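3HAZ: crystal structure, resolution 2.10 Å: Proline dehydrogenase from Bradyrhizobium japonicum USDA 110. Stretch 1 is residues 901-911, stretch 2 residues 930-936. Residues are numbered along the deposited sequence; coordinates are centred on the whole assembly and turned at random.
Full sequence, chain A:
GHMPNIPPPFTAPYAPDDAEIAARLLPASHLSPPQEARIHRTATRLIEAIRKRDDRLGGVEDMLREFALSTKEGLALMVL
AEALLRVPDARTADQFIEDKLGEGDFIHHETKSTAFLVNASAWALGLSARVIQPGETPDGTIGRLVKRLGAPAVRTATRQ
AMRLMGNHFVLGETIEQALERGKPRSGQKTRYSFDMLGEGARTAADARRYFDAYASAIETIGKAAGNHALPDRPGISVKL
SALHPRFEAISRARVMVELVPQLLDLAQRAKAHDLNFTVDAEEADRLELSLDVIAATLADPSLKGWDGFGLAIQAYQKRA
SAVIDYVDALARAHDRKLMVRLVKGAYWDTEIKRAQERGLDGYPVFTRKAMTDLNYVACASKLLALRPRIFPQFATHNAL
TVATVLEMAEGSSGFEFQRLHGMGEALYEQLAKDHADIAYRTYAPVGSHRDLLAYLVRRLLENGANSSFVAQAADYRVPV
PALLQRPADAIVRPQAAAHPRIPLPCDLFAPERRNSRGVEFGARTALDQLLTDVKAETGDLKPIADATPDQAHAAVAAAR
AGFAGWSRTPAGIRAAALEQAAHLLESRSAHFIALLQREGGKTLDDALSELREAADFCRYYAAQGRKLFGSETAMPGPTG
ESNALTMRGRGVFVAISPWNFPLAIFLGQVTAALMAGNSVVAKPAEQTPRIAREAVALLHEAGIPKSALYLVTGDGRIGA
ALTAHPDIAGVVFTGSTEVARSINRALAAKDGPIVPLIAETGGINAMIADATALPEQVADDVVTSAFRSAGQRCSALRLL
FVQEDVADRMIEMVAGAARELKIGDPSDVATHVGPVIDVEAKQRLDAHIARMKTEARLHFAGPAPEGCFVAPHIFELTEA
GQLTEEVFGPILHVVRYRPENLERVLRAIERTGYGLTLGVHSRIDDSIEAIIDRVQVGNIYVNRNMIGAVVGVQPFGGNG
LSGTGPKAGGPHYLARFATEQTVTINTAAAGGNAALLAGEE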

ATOM      1  N   ASN A 901     -52.428  14.752 -10.786  1.00 44.85           N
ATOM      2  CA  ASN A 901     -52.926  14.407  -9.453  1.00 40.31           C
ATOM      3  C   ASN A 901     -52.085  13.396  -8.678  1.00 38.94           C
ATOM      4  O   ASN A 901     -52.588  12.754  -7.752  1.00 34.48           O
ATOM      5  CB  ASN A 901     -54.364  13.895  -9.539  1.00 42.72           C
ATOM      6  CG  ASN A 901     -55.367  15.010  -9.743  1.00 47.06           C
ATOM      7  OD1 ASN A 901     -55.108  16.163  -9.394  1.00 51.60           O
ATOM      8  ND2 ASN A 901     -56.524  14.673 -10.308  1.00 40.48           N
ATOM      9  N   LEU A 902     -50.811  13.254  -9.039  1.00 35.44           N
ATOM     10  CA  LEU A 902     -49.938  12.335  -8.313  1.00 33.19           C
ATOM     11  C   LEU A 902     -49.935  12.642  -6.814  1.00 38.28           C
ATOM     12  O   LEU A 902     -49.872  11.731  -5.989  1.00 34.04           O
ATOM     13  CB  LEU A 902     -48.512  12.360  -8.861  1.00 27.50           C
ATOM     14  CG  LEU A 902     -47.506  11.501  -8.079  1.00 32.85           C
ATOM     15  CD1 LEU A 902     -47.826  10.013  -8.210  1.00 33.50           C
ATOM     16  CD2 LEU A 902     -46.091  11.783  -8.536  1.00 29.22           C
ATOM     17  N   GLU A 903     -50.005  13.925  -6.467  1.00 42.67           N
ATOM     18  CA  GLU A 903     -50.043  14.329  -5.065  1.00 47.65           C
ATOM     19  C   GLU A 903     -51.172  13.608  -4.338  1.00 42.47           C
ATOM     20  O   GLU A 903     -50.981  13.063  -3.253  1.00 42.66           O
ATOM     21  CB  GLU A 903     -50.233  15.839  -4.940  1.00 56.47           C
ATOM     22  CG  GLU A 903     -50.440  16.314  -3.505  1.00 59.92           C
ATOM     23  CD  GLU A 903     -49.234  16.042  -2.623  1.00 56.66           C
ATOM     24  OE1 GLU A 903     -48.124  15.863  -3.169  1.00 53.50           O
ATOM     25  OE2 GLU A 903     -49.396  16.010  -1.386  1.00 56.42           O
ATOM     26  N   ARG A 904     -52.347  13.617  -4.955  1.00 35.38           N
ATOM     27  CA  ARG A 904     -53.519  12.930  -4.429  1.00 39.83           C
ATOM     28  C   ARG A 904     -53.222  11.449  -4.201  1.00 36.17           C
ATOM     29  O   ARG A 904     -53.636  10.872  -3.189  1.00 32.50           O
ATOM     30  CB  ARG A 904     -54.695  13.091  -5.402  1.00 43.32           C
ATOM     31  CG  ARG A 904     -56.066  12.954  -4.770  1.00 58.11           C
ATOM     32  CD  ARG A 904     -57.093  13.790  -5.524  1.00 67.47           C
ATOM     33  NE  ARG A 904     -57.846  13.025  -6.515  1.00 73.30           N
ATOM     34  CZ  ARG A 904     -58.560  13.574  -7.496  1.00 74.87           C
ATOM     35  NH1 ARG A 904     -59.228  12.805  -8.348  1.00 79.14           N
ATOM     36  NH2 ARG A 904     -58.600  14.894  -7.630  1.00 68.57           N
ATOM     37  N   VAL A 905     -52.504  10.842  -5.145  1.00 25.63           N
ATOM     38  CA  VAL A 905     -52.140   9.432  -5.053  1.00 25.20           C
ATOM     39  C   VAL A 905     -51.232   9.187  -3.853  1.00 29.77           C
ATOM     40  O   VAL A 905     -51.411   8.226  -3.111  1.00 26.86           O
ATOM     41  CB  VAL A 905     -51.408   8.953  -6.319  1.00 21.31           C
ATOM     42  CG1 VAL A 905     -50.771   7.584  -6.088  1.00 17.95           C
ATOM     43  CG2 VAL A 905     -52.367   8.927  -7.514  1.00 22.23           C
ATOM     44  N   LEU A 906     -50.254  10.066  -3.682  1.00 22.62           N
ATOM     45  CA  LEU A 906     -49.303   9.963  -2.588  1.00 23.84           C
ATOM     46  C   LEU A 906     -49.978  10.177  -1.230  1.00 30.08           C
ATOM     47  O   LEU A 906     -49.668   9.478  -0.268  1.00 28.65           O
ATOM     48  CB  LEU A 906     -48.148  10.941  -2.806  1.00 32.30           C
ATOM     49  CG  LEU A 906     -47.292  10.623  -4.037  1.00 33.60           C
ATOM     50  CD1 LEU A 906     -46.441  11.813  -4.451  1.00 28.25           C
ATOM     51  CD2 LEU A 906     -46.429   9.400  -3.780  1.00 31.61           C
ATOM     52  N   ARG A 907     -50.912  11.126  -1.156  1.00 28.51           N
ATOM     53  CA  ARG A 907     -51.709  11.294   0.057  1.00 29.42           C
ATOM     54  C   ARG A 907     -52.532  10.039   0.341  1.00 31.30           C
ATOM     55  O   ARG A 907     -52.621   9.594   1.479  1.00 34.76           O
ATOM     56  CB  ARG A 907     -52.636  12.506  -0.046  1.00 33.61           C
ATOM     57  CG  ARG A 907     -51.926  13.846  -0.047  1.00 45.02           C
ATOM     58  CD  ARG A 907     -52.893  14.967   0.304  1.00 61.56           C
ATOM     59  NE  ARG A 907     -52.383  16.285  -0.071  1.00 71.08           N
ATOM     60  CZ  ARG A 907     -52.802  16.976  -1.127  1.00 78.47           C
ATOM     61  NH1 ARG A 907     -53.745  16.478  -1.918  1.00 78.69           N
ATOM     62  NH2 ARG A 907     -52.281  18.166  -1.393  1.00 81.52           N
ATOM     63  N   ALA A 908     -53.142   9.475  -0.696  1.00 28.36           N
ATOM     64  CA  ALA A 908     -53.905   8.237  -0.547  1.00 28.77           C
ATOM     65  C   ALA A 908     -53.049   7.111   0.047  1.00 31.83           C
ATOM     66  O   ALA A 908     -53.526   6.304   0.840  1.00 30.09           O
ATOM     67  CB  ALA A 908     -54.484   7.808  -1.884  1.00 27.01           C
ATOM     68  N   ILE A 909     -51.784   7.051  -0.349  1.00 27.16           N
ATOM     69  CA  ILE A 909     -50.898   6.017   0.163  1.00 24.03           C
ATOM     70  C   ILE A 909     -50.513   6.310   1.615  1.00 26.58           C
ATOM     71  O   ILE A 909     -50.491   5.409   2.457  1.00 26.58           O
ATOM     72  CB  ILE A 909     -49.637   5.874  -0.709  1.00 27.22           C
ATOM     73  CG1 ILE A 909     -50.019   5.429  -2.121  1.00 27.51           C
ATOM     74  CG2 ILE A 909     -48.664   4.873  -0.093  1.00 26.10           C
ATOM     75  CD1 ILE A 909     -48.880   5.552  -3.133  1.00 18.61           C
ATOM     76  N   GLU A 910     -50.226   7.574   1.909  1.00 26.10           N
ATOM     77  CA  GLU A 910     -49.836   7.979   3.257  1.00 34.78           C
ATOM     78  C   GLU A 910     -50.960   7.762   4.257  1.00 33.82           C
ATOM     79  O   GLU A 910     -50.717   7.551   5.444  1.00 31.69           O
ATOM     80  CB  GLU A 910     -49.440   9.452   3.274  1.00 35.91           C
ATOM     81  CG  GLU A 910     -48.125   9.751   2.593  1.00 44.08           C
ATOM     82  CD  GLU A 910     -47.888  11.242   2.440  1.00 54.93           C
ATOM     83  OE1 GLU A 910     -48.883  11.991   2.307  1.00 55.22           O
ATOM     84  OE2 GLU A 910     -46.709  11.660   2.451  1.00 54.99           O
ATOM     85  N   ARG A 911     -52.189   7.810   3.755  1.00 30.91           N
ATOM     86  CA  ARG A 911     -53.388   7.846   4.579  1.00 35.69           C
ATOM     87  C   ARG A 911     -53.663   6.540   5.321  1.00 32.30           C
ATOM     88  O   ARG A 911     -54.227   6.552   6.411  1.00 31.77           O
ATOM     89  CB  ARG A 911     -54.588   8.234   3.697  1.00 45.35           C
ATOM     90  CG  ARG A 911     -55.886   8.523   4.429  1.00 57.05           C
ATOM     91  CD  ARG A 911     -56.923   7.432   4.194  1.00 66.82           C
ATOM     92  NE  ARG A 911     -58.255   7.999   3.986  1.00 72.76           N
ATOM     93  CZ  ARG A 911     -59.358   7.284   3.782  1.00 76.86           C
ATOM     94  NH1 ARG A 911     -59.306   5.958   3.762  1.00 74.40           N
ATOM     95  NH2 ARG A 911     -60.521   7.897   3.599  1.00 80.63           N
TER
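Stretch 2 930-936: AIIDRVQ

A long polar side chain can hold two helices together across a gap that their backbones never close, and this pair in a proline dehydrogenase is a clear example. Stretch 2 is the last turn of a helix, residues 930-934, followed by two residues of loop or turn, of which Val-935 has extended phi/psi. It runs in roughly the same direction as the helix of stretch 1, with a signed crossing angle of -34°, and the two axes come no nearer than 11.4 Å. At that spacing, side chains must make the contact.

The CA-to-CB bond of Ala-930 points toward stretch 1, but its CB comes no nearer than 5.8 Å, to CD2 of Leu-902, and makes no contact. Ile-931, one residue on, is buried and begins the apolar layer: its CG1 lies 4.3 Å from CD2 of Leu-902, and its CG2 lies 4.3 Å from CD2 of Leu-906. Ile-932 and Asp-933 make no contact with stretch 1.

Arg-934 is the centre of the arrangement. Its side chain sits as a knob among Glu-903, Leu-906, Arg-907 and Glu-910, residues spaced so that successive turns of the helix frame it. Both carboxylates meet the guanidinium near its plane, where its N-H groups point. Glu-903 is engaged in two-pronged fashion, Arg-934 NH1 to Glu-903 OE2 at 2.7 Å and Arg-934 NH2 to Glu-903 OE1 at 2.8 Å; Glu-910 repeats the pattern, with Arg-934 NE to Glu-910 OE2 at 2.6 Å and Arg-934 NH1 to Glu-910 OE1 at 3.1 Å. NH1 thus serves both salt bridges. Leu-906 covers one face of the guanidinium, and its CD1 packs 4.1 Å from CG of Arg-934.

Val-935 leaves helical geometry, yet its CG1 still reaches CD2 of Leu-906 at 4.0 Å, extending the apolar layer. Gln-936 then passes out of contact.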

ATOM      1  N   ALA A 930     -38.858  11.557  -6.883  1.00 22.70           N
ATOM      2  CA  ALA A 930     -39.833  12.347  -6.130  1.00 28.79           C
ATOM      3  C   ALA A 930     -40.727  11.448  -5.274  1.00 30.67           C
ATOM      4  O   ALA A 930     -41.048  11.778  -4.132  1.00 26.49           O
ATOM      5  CB  ALA A 930     -40.671  13.206  -7.057  1.00 27.70           C
ATOM      6  N   ILE A 931     -41.127  10.309  -5.829  1.00 25.15           N
ATOM      7  CA  ILE A 931     -41.918   9.347  -5.072  1.00 23.02           C
ATOM      8  C   ILE A 931     -41.147   8.801  -3.858  1.00 24.35           C
ATOM      9  O   ILE A 931     -41.676   8.758  -2.746  1.00 27.26           O
ATOM     10  CB  ILE A 931     -42.411   8.197  -5.964  1.00 23.91           C
ATOM     11  CG1 ILE A 931     -43.419   8.737  -6.984  1.00 28.85           C
ATOM     12  CG2 ILE A 931     -43.034   7.103  -5.105  1.00 21.38           C
ATOM     13  CD1 ILE A 931     -43.787   7.764  -8.089  1.00 29.81           C
ATOM     14  N   ILE A 932     -39.897   8.400  -4.074  1.00 23.45           N
ATOM     15  CA  ILE A 932     -39.053   7.880  -2.998  1.00 26.10           C
ATOM     16  C   ILE A 932     -38.887   8.915  -1.883  1.00 29.61           C
ATOM     17  O   ILE A 932     -39.006   8.592  -0.703  1.00 28.36           O
ATOM     18  CB  ILE A 932     -37.664   7.460  -3.518  1.00 23.26           C
ATOM     19  CG1 ILE A 932     -37.779   6.242  -4.436  1.00 19.60           C
ATOM     20  CG2 ILE A 932     -36.708   7.159  -2.357  1.00 28.76           C
ATOM     21  CD1 ILE A 932     -36.500   5.957  -5.221  1.00 20.44           C
ATOM     22  N   ASP A 933     -38.611  10.157  -2.270  1.00 25.80           N
ATOM     23  CA  ASP A 933     -38.435  11.248  -1.316  1.00 29.76           C
ATOM     24  C   ASP A 933     -39.656  11.396  -0.419  1.00 31.43           C
ATOM     25  O   ASP A 933     -39.538  11.646   0.781  1.00 30.26           O
ATOM     26  CB  ASP A 933     -38.205  12.572  -2.054  1.00 34.69           C
ATOM     27  CG  ASP A 933     -38.160  13.769  -1.111  1.00 43.85           C
ATOM     28  OD1 ASP A 933     -37.110  13.963  -0.459  1.00 47.31           O
ATOM     29  OD2 ASP A 933     -39.163  14.520  -1.031  1.00 41.79           O
ATOM     30  N   ARG A 934     -40.827  11.238  -1.020  1.00 30.57           N
ATOM     31  CA  ARG A 934     -42.090  11.523  -0.353  1.00 31.97           C
ATOM     32  C   ARG A 934     -42.552  10.436   0.626  1.00 35.66           C
ATOM     33  O   ARG A 934     -43.044  10.744   1.713  1.00 35.49           O
ATOM     34  CB  ARG A 934     -43.174  11.771  -1.401  1.00 27.35           C
ATOM     35  CG  ARG A 934     -44.575  11.859  -0.840  1.00 34.05           C
ATOM     36  CD  ARG A 934     -44.709  13.015   0.137  1.00 44.31           C
ATOM     37  NE  ARG A 934     -46.105  13.238   0.502  1.00 42.83           N
ATOM     38  CZ  ARG A 934     -46.921  14.063  -0.142  1.00 44.13           C
ATOM     39  NH1 ARG A 934     -48.178  14.194   0.258  1.00 44.87           N
ATOM     40  NH2 ARG A 934     -46.479  14.758  -1.184  1.00 39.99           N
ATOM     41  N   VAL A 935     -42.398   9.174   0.235  1.00 29.83           N
ATOM     42  CA  VAL A 935     -42.939   8.062   1.016  1.00 31.40           C
ATOM     43  C   VAL A 935     -41.949   7.508   2.046  1.00 28.59           C
ATOM     44  O   VAL A 935     -40.732   7.657   1.904  1.00 31.93           O
ATOM     45  CB  VAL A 935     -43.427   6.924   0.097  1.00 27.51           C
ATOM     46  CG1 VAL A 935     -44.421   7.461  -0.918  1.00 26.98           C
ATOM     47  CG2 VAL A 935     -42.249   6.268  -0.608  1.00 24.71           C
ATOM     48  N   GLN A 936     -42.477   6.867   3.084  1.00 35.08           N
ATOM     49  CA  GLN A 936     -41.646   6.336   4.163  1.00 36.73           C
ATOM     50  C   GLN A 936     -41.609   4.805   4.179  1.00 36.73           C
ATOM     51  O   GLN A 936     -41.053   4.191   5.090  1.00 44.84           O
ATOM     52  CB  GLN A 936     -42.135   6.866   5.515  1.00 48.28           C
ATOM     53  CG  GLN A 936     -41.502   8.185   5.932  1.00 57.07           C
ATOM     54  CD  GLN A 936     -41.829   8.558   7.370  1.00 61.05           C
ATOM     55  OE1 GLN A 936     -42.944   8.981   7.674  1.00 61.14           O
ATOM     56  NE2 GLN A 936     -40.853   8.406   8.261  1.00 55.81           N
TER